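Local coordinates for protein transcriptional regulator, MarR family (Silicibacter pomeroyi DSS-3, PDB 3CDH) that probably binds DNA and regulates transcription as a homodimeric helix-turn-helix protein of the MarR family, at residues 30-35 with 44-49; 40-45 with 78-83. All coordinates share one frame; numbering follows the deposited sequence.

Contact 1: 30-35 with 44-49; sequences AQFHDH and PEWRVL
Between 30-35 and 44-49 the nearest CA atoms, those of His33 and Trp46, are 9.2 Å apart, so these two helical segments meet through side chains. Phe32 and Trp46 do most of the work in a T-shaped stack. The edge of the phenylalanine ring, led by CE2, comes down on one face of the indole, with Phe32 CE2 3.4 Å from Trp46 CZ2 and the two ring planes 66° apart. Phe32 points its CB toward the other helix, and a chi1 of -164°, which sets CG opposite the backbone N, carries the ring to the indole. Beside the rings a water molecule joins three nitrogens, lying 2.9 Å from His33 NE2 and accepting weak, longer bonds from Trp46 NE1 and Arg47 NE. It sits in the plane of each of the three groups. Arg47 has a stronger partner outside the two segments: its NH1 donates to the carbonyl oxygen of Ser67. Ala118 of helix 105-130 and Tyr16 of the second subunit both pack against Phe32 and Trp46, which places the aromatic pair at the dimer interface. The chemistry is thus divided: buried aromatic packing joins the segments directly, whereas the polar groups beside it meet through water.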
# COMPACT_ATOMS: atom_id res chain seq x y z
N ALA B 30 -6.12 -0.87 -8.47
CA ALA B 30 -6.55 -2.15 -9.05
C ALA B 30 -6.74 -2.07 -10.57
O ALA B 30 -6.18 -2.89 -11.32
CB ALA B 30 -7.80 -2.71 -8.35
N GLN B 31 -7.49 -1.08 -11.04
CA GLN B 31 -7.80 -1.04 -12.45
C GLN B 31 -6.56 -0.81 -13.30
O GLN B 31 -6.34 -1.50 -14.29
CB GLN B 31 -8.88 -0.00 -12.75
CG GLN B 31 -9.75 -0.31 -13.98
CD GLN B 31 -10.56 0.94 -14.43
OE1 GLN B 31 -11.69 1.18 -13.95
NE2 GLN B 31 -9.95 1.77 -15.32
N PHE B 32 -5.72 0.12 -12.91
CA PHE B 32 -4.51 0.34 -13.66
C PHE B 32 -3.57 -0.85 -13.61
O PHE B 32 -2.91 -1.18 -14.61
CB PHE B 32 -3.78 1.60 -13.21
CG PHE B 32 -2.76 2.04 -14.19
CD1 PHE B 32 -3.15 2.42 -15.48
CD2 PHE B 32 -1.41 2.00 -13.87
CE1 PHE B 32 -2.22 2.79 -16.42
CE2 PHE B 32 -0.45 2.39 -14.82
CZ PHE B 32 -0.86 2.78 -16.10
N HIS B 33 -3.48 -1.50 -12.45
CA HIS B 33 -2.66 -2.68 -12.35
C HIS B 33 -3.18 -3.78 -13.30
O HIS B 33 -2.39 -4.45 -13.95
CB HIS B 33 -2.47 -3.15 -10.91
CG HIS B 33 -1.64 -2.22 -10.07
ND1 HIS B 33 -1.48 -2.41 -8.71
CD2 HIS B 33 -0.95 -1.09 -10.38
CE1 HIS B 33 -0.71 -1.44 -8.22
NE2 HIS B 33 -0.39 -0.62 -9.21
N ASP B 34 -4.50 -3.92 -13.42
CA ASP B 34 -5.11 -4.80 -14.44
C ASP B 34 -4.52 -4.56 -15.84
O ASP B 34 -4.23 -5.51 -16.60
CB ASP B 34 -6.64 -4.65 -14.51
CG ASP B 34 -7.36 -5.09 -13.23
OD1 ASP B 34 -6.83 -5.96 -12.49
OD2 ASP B 34 -8.47 -4.57 -12.97
N HIS B 35 -4.36 -3.28 -16.16
CA HIS B 35 -3.86 -2.84 -17.44
C HIS B 35 -2.40 -3.21 -17.64
O HIS B 35 -2.02 -3.74 -18.69
CB HIS B 35 -4.09 -1.34 -17.58
CG HIS B 35 -3.61 -0.77 -18.87
ND1 HIS B 35 -4.13 -1.16 -20.09
CD2 HIS B 35 -2.66 0.15 -19.14
CE1 HIS B 35 -3.50 -0.52 -21.06
NE2 HIS B 35 -2.62 0.30 -20.51
N PRO B 44 6.23 -3.56 -10.19
CA PRO B 44 7.49 -2.85 -9.98
C PRO B 44 8.10 -2.35 -11.29
O PRO B 44 8.72 -1.27 -11.30
CB PRO B 44 8.40 -3.91 -9.36
CG PRO B 44 7.52 -4.97 -8.91
CD PRO B 44 6.29 -4.95 -9.71
N GLU B 45 7.96 -3.12 -12.39
CA GLU B 45 8.53 -2.68 -13.67
C GLU B 45 7.88 -1.37 -14.10
O GLU B 45 8.56 -0.43 -14.47
CB GLU B 45 8.40 -3.74 -14.73
CG GLU B 45 9.67 -4.49 -15.02
CD GLU B 45 9.43 -5.86 -15.63
OE1 GLU B 45 10.38 -6.52 -16.13
OE2 GLU B 45 8.26 -6.32 -15.59
N TRP B 46 6.56 -1.27 -13.97
CA TRP B 46 5.91 -0.04 -14.36
C TRP B 46 6.38 1.14 -13.51
O TRP B 46 6.56 2.26 -14.02
CB TRP B 46 4.39 -0.22 -14.35
CG TRP B 46 3.64 0.87 -13.72
CD1 TRP B 46 3.05 0.83 -12.50
CD2 TRP B 46 3.37 2.16 -14.26
NE1 TRP B 46 2.41 2.01 -12.24
CE2 TRP B 46 2.59 2.86 -13.30
CE3 TRP B 46 3.70 2.80 -15.46
CZ2 TRP B 46 2.15 4.17 -13.49
CZ3 TRP B 46 3.26 4.12 -15.65
CH2 TRP B 46 2.50 4.79 -14.67
N ARG B 47 6.60 0.90 -12.22
CA ARG B 47 7.00 1.97 -11.34
C ARG B 47 8.37 2.49 -11.76
O ARG B 47 8.59 3.71 -11.79
CB ARG B 47 7.00 1.54 -9.89
CG ARG B 47 5.61 1.29 -9.40
CD ARG B 47 5.59 0.81 -7.98
NE ARG B 47 4.22 0.77 -7.47
CZ ARG B 47 3.90 0.32 -6.25
NH1 ARG B 47 4.85 -0.14 -5.41
NH2 ARG B 47 2.62 0.32 -5.87
N VAL B 48 9.28 1.57 -12.10
CA VAL B 48 10.58 2.01 -12.58
C VAL B 48 10.39 2.90 -13.80
O VAL B 48 10.99 3.99 -13.87
CB VAL B 48 11.49 0.86 -12.92
CG1 VAL B 48 12.59 1.34 -13.90
CG2 VAL B 48 12.08 0.31 -11.66
N LEU B 49 9.54 2.46 -14.74
CA LEU B 49 9.24 3.27 -15.92
C LEU B 49 8.60 4.60 -15.55
O LEU B 49 8.99 5.65 -16.08
CB LEU B 49 8.34 2.52 -16.90
CG LEU B 49 8.94 1.27 -17.52
CD1 LEU B 49 7.85 0.60 -18.30
CD2 LEU B 49 10.14 1.56 -18.43
O HOH W 1 1.42 1.62 -9.04

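Contact 2: 40-45 with 78-83; sequences GLRVPE and VDQMDA
Gln80 OE1 takes two hydrogen bonds from the guanidinium of Arg42, a short one from Arg42 NH1 at 2.6 Å and a weak, more bent one from Arg42 NH2 at 3.0 Å. The oxygen lies in the guanidinium plane, but NH1 stands 43° out of the amide's carbonyl plane, and the two flat groups are turned 52° against each other. A bend at chi3 (-47°) folds the arginine back over its own helix start, where Arg42 NH1 also forms a salt bridge with Glu45 OE1, 3.0 Å away. Arg42 is the N-cap of helix 43-54, and its backbone N donates to Glu45 OE2 at 3.3 Å. That carboxylate has a second cationic partner in Arg84. Glu45 and Met81, a selenomethionine, lie alongside each other, running in opposing senses, with Glu45 CG 3.4 Å from Met81 CG. With an alanine here in place of Arg42, Gln80 OE1 would probably lose both of these donors, and Glu45 one of its two cationic partners, leaving Arg84 and the backbone N-H to hold the carboxylate. A polar network therefore ties the beginning of helix 43-54 to helix 71-84, and the aliphatic part of the glutamate adds apolar packing to the same joint.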
# COMPACT_ATOMS: atom_id res chain seq x y z
N GLY B 40 1.63 -7.49 -20.11
CA GLY B 40 2.73 -8.39 -19.75
C GLY B 40 3.79 -7.85 -18.78
O GLY B 40 4.91 -8.40 -18.70
N LEU B 41 3.44 -6.79 -18.05
CA LEU B 41 4.34 -6.10 -17.16
C LEU B 41 4.02 -6.32 -15.68
O LEU B 41 2.85 -6.47 -15.31
CB LEU B 41 4.29 -4.60 -17.43
CG LEU B 41 5.19 -4.12 -18.55
CD1 LEU B 41 5.00 -2.64 -18.70
CD2 LEU B 41 6.62 -4.44 -18.21
N ARG B 42 5.06 -6.30 -14.84
CA ARG B 42 4.86 -6.38 -13.39
C ARG B 42 4.78 -4.97 -12.78
O ARG B 42 5.36 -4.01 -13.32
CB ARG B 42 5.99 -7.17 -12.75
CG ARG B 42 5.85 -8.64 -12.87
CD ARG B 42 7.17 -9.33 -12.54
NE ARG B 42 8.28 -8.67 -13.24
CZ ARG B 42 9.59 -8.91 -13.01
NH1 ARG B 42 10.51 -8.24 -13.72
NH2 ARG B 42 9.96 -9.79 -12.08
N VAL B 43 4.08 -4.86 -11.66
CA VAL B 43 3.92 -3.54 -11.02
C VAL B 43 5.26 -2.85 -10.74
O VAL B 43 5.43 -1.67 -11.06
CB VAL B 43 3.05 -3.61 -9.75
CG1 VAL B 43 3.17 -2.31 -8.94
CG2 VAL B 43 1.62 -3.86 -10.13
N PRO B 44 6.23 -3.56 -10.19
CA PRO B 44 7.49 -2.85 -9.98
C PRO B 44 8.10 -2.35 -11.29
O PRO B 44 8.72 -1.27 -11.30
CB PRO B 44 8.40 -3.91 -9.36
CG PRO B 44 7.52 -4.97 -8.91
CD PRO B 44 6.29 -4.95 -9.71
N GLU B 45 7.96 -3.12 -12.39
CA GLU B 45 8.53 -2.68 -13.67
C GLU B 45 7.88 -1.37 -14.10
O GLU B 45 8.56 -0.43 -14.47
CB GLU B 45 8.40 -3.74 -14.73
CG GLU B 45 9.67 -4.49 -15.02
CD GLU B 45 9.43 -5.86 -15.63
OE1 GLU B 45 10.38 -6.52 -16.13
OE2 GLU B 45 8.26 -6.32 -15.59
N VAL B 78 15.57 -4.23 -11.84
CA VAL B 78 16.22 -3.39 -12.80
C VAL B 78 17.09 -4.25 -13.70
O VAL B 78 17.08 -4.06 -14.90
CB VAL B 78 17.02 -2.27 -12.15
CG1 VAL B 78 17.97 -1.64 -13.15
CG2 VAL B 78 16.06 -1.22 -11.54
N ASP B 79 17.83 -5.22 -13.14
CA ASP B 79 18.63 -6.08 -14.01
C ASP B 79 17.82 -6.76 -15.10
O ASP B 79 18.30 -6.94 -16.23
CB ASP B 79 19.31 -7.18 -13.23
CG ASP B 79 20.39 -6.67 -12.32
OD1 ASP B 79 20.92 -5.55 -12.52
OD2 ASP B 79 20.69 -7.42 -11.36
N GLN B 80 16.61 -7.17 -14.76
CA GLN B 80 15.78 -7.88 -15.72
C GLN B 80 15.36 -6.96 -16.85
O GLN B 80 15.38 -7.36 -18.01
CB GLN B 80 14.54 -8.48 -15.05
CG GLN B 80 14.87 -9.57 -14.12
CD GLN B 80 13.65 -10.06 -13.38
OE1 GLN B 80 12.81 -9.27 -12.92
NE2 GLN B 80 13.53 -11.39 -13.27
N MSE B 81 15.01 -5.73 -16.49
CA MSE B 81 14.66 -4.73 -17.46
C MSE B 81 15.86 -4.37 -18.34
O MSE B 81 15.73 -4.14 -19.54
CB MSE B 81 14.12 -3.50 -16.75
CG MSE B 81 12.83 -3.78 -16.05
SE MSE B 81 12.21 -2.23 -15.01
CE MSE B 81 11.48 -1.14 -16.43
N ASP B 82 17.03 -4.32 -17.74
CA ASP B 82 18.27 -4.14 -18.46
C ASP B 82 18.40 -5.25 -19.49
O ASP B 82 18.56 -4.95 -20.65
CB ASP B 82 19.43 -4.16 -17.47
CG ASP B 82 20.74 -3.63 -18.06
OD1 ASP B 82 21.01 -3.85 -19.25
OD2 ASP B 82 21.53 -2.99 -17.29
N ALA B 83 18.29 -6.52 -19.09
CA ALA B 83 18.47 -7.63 -20.04
C ALA B 83 17.48 -7.59 -21.21
O ALA B 83 17.73 -8.15 -22.30
CB ALA B 83 18.31 -8.94 -19.33

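Helix 43-54 is common to both contacts, which share Pro44 and Glu45 and have centres about 11 Å apart. Along the chain, helix 17-38 comes first, then the turn through Gly40 into helix 43-54 and, after strand 58-59 and helix 60-67, helix 71-84. Contact 1 ties the shared helix back to helix 17-38, where the second subunit also packs; contact 2 ties its start forward to helix 71-84. They also touch directly: Val43 packs on His33, while Met81 packs on Val48 and Leu49. Helix 43-54 thus packs both against helix 17-38 and the second subunit and against helix 71-84 of the probable DNA-binding winged helix-turn-helix.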